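Local coordinates for protein tryptophanyl-tRNA synthetase (Thermus thermophilus, PDB 2EL7) that probably catalyses the ATP-dependent attachment of tryptophan to tRNA(Trp), as a homodimeric class I aminoacyl-tRNA synthetase, at residues E92-F97 with Q133-L138. Numbering follows the deposited sequence.
Sequences ELSWVF and QAADIL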
# COMPACT_ATOMS: atom_id res chain seq x y z
N GLU A 92 -1.16 2.79 -4.48
CA GLU A 92 -0.24 3.89 -4.27
C GLU A 92 -0.97 5.01 -3.52
O GLU A 92 -0.43 5.62 -2.57
CB GLU A 92 0.27 4.40 -5.60
CG GLU A 92 1.27 5.52 -5.45
CD GLU A 92 1.65 6.12 -6.77
OE1 GLU A 92 1.36 5.49 -7.80
OE2 GLU A 92 2.25 7.23 -6.78
N LEU A 93 -2.20 5.28 -3.95
CA LEU A 93 -3.04 6.28 -3.31
C LEU A 93 -3.23 5.77 -1.89
O LEU A 93 -3.37 6.53 -0.93
CB LEU A 93 -4.39 6.36 -4.02
CG LEU A 93 -5.37 7.34 -3.39
CD1 LEU A 93 -4.67 8.69 -3.23
CD2 LEU A 93 -6.60 7.47 -4.30
N SER A 94 -3.20 4.44 -1.77
CA SER A 94 -3.38 3.78 -0.49
C SER A 94 -2.32 4.17 0.54
O SER A 94 -2.60 4.32 1.74
CB SER A 94 -3.38 2.27 -0.69
OG SER A 94 -3.95 1.64 0.42
N TRP A 95 -1.08 4.32 0.08
CA TRP A 95 -0.01 4.71 0.99
C TRP A 95 -0.28 6.12 1.46
O TRP A 95 -0.18 6.40 2.66
CB TRP A 95 1.37 4.63 0.31
CG TRP A 95 2.42 5.34 1.11
CD1 TRP A 95 3.14 6.43 0.72
CD2 TRP A 95 2.81 5.06 2.46
NE1 TRP A 95 3.97 6.85 1.75
CE2 TRP A 95 3.78 6.02 2.83
CE3 TRP A 95 2.44 4.09 3.40
CZ2 TRP A 95 4.39 6.04 4.08
CZ3 TRP A 95 3.05 4.11 4.66
CH2 TRP A 95 4.01 5.08 4.98
N VAL A 96 -0.63 7.01 0.52
CA VAL A 96 -0.90 8.41 0.86
C VAL A 96 -1.96 8.46 1.94
O VAL A 96 -1.76 9.07 2.98
CB VAL A 96 -1.37 9.24 -0.37
CG1 VAL A 96 -1.64 10.69 0.05
CG2 VAL A 96 -0.28 9.22 -1.46
N PHE A 97 -3.07 7.78 1.69
CA PHE A 97 -4.18 7.73 2.64
C PHE A 97 -3.73 7.19 4.00
O PHE A 97 -4.07 7.75 5.03
CB PHE A 97 -5.32 6.89 2.05
CG PHE A 97 -6.16 7.62 1.03
CD1 PHE A 97 -5.78 8.88 0.56
CD2 PHE A 97 -7.31 7.04 0.51
CE1 PHE A 97 -6.54 9.54 -0.41
CE2 PHE A 97 -8.08 7.69 -0.46
CZ PHE A 97 -7.69 8.95 -0.93
N GLN A 133 -9.83 0.14 0.78
CA GLN A 133 -11.16 0.38 0.22
C GLN A 133 -11.37 1.89 -0.06
O GLN A 133 -11.96 2.28 -1.07
CB GLN A 133 -12.26 -0.09 1.18
CG GLN A 133 -12.36 -1.59 1.36
CD GLN A 133 -13.50 -1.97 2.33
OE1 GLN A 133 -13.44 -1.67 3.54
NE2 GLN A 133 -14.54 -2.61 1.80
N ALA A 134 -10.89 2.74 0.85
CA ALA A 134 -11.03 4.18 0.64
C ALA A 134 -10.30 4.67 -0.63
O ALA A 134 -10.78 5.57 -1.33
CB ALA A 134 -10.48 4.93 1.86
N ALA A 135 -9.14 4.09 -0.91
CA ALA A 135 -8.36 4.49 -2.09
C ALA A 135 -9.02 3.96 -3.35
O ALA A 135 -8.95 4.57 -4.39
CB ALA A 135 -6.97 3.96 -1.97
N ASP A 136 -9.65 2.81 -3.23
CA ASP A 136 -10.34 2.20 -4.36
C ASP A 136 -11.52 3.12 -4.72
O ASP A 136 -11.77 3.42 -5.88
CB ASP A 136 -10.82 0.80 -3.96
CG ASP A 136 -10.62 -0.24 -5.05
OD1 ASP A 136 -9.88 0.02 -6.04
OD2 ASP A 136 -11.22 -1.34 -4.90
N ILE A 137 -12.24 3.59 -3.70
CA ILE A 137 -13.38 4.47 -3.90
C ILE A 137 -12.97 5.85 -4.44
O ILE A 137 -13.54 6.33 -5.43
CB ILE A 137 -14.18 4.68 -2.57
CG1 ILE A 137 -14.83 3.36 -2.13
CG2 ILE A 137 -15.24 5.76 -2.76
CD1 ILE A 137 -15.63 3.47 -0.84
N LEU A 138 -11.97 6.47 -3.82
CA LEU A 138 -11.57 7.78 -4.27
C LEU A 138 -10.68 7.87 -5.53
O LEU A 138 -10.69 8.90 -6.24
CB LEU A 138 -10.95 8.54 -3.10
CG LEU A 138 -11.90 8.56 -1.89
CD1 LEU A 138 -11.22 9.26 -0.69
CD2 LEU A 138 -13.21 9.24 -2.26
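Phe97 reaches from helix 89-99 to the backbone of helix 124-139 and meets Ala134, Ala135 and Leu138. Its CG is anti to its own carbonyl carbon (chi1 -78°), which sends the ring across to the second helix. Phe97 CE2 lies 3.5 Å from Ala134 O, which sits at the ring edge, near its plane. Leu138 approaches the same end of the ring with its CD1 branch, 3.5 Å from Phe97 CE2. Leu93 lies over one ring face, its CG 3.7 Å above the plane and offset toward the rim. With CG anti to its backbone N (chi1 178°), Leu93 also brings CD2 to 3.7 Å from Ala135 O. The methyl of Ala135 points toward helix 89-99, 3.8 Å from Ser94 N. This small side chain fits a close approach: the segment axes come within 8.4 Å, at 119°. Val131 of helix 124-139 and Ile161 of helix 153-169 also touch Phe97. An alanine in place of Phe97 would probably open a gap beside Ala135 and leave Leu138 CD1 and Leu93 without their aromatic partner. Asp136, predicted to bind tryptophan, points away from helix 89-99, whose Trp95 packs edge-to-face with Tyr44 of the second subunit. No hydrogen bond joins the two segments; apolar side chains pack on each other and on backbone, and Ala134 O probably meets the slightly positive edge of the Phe97 ring.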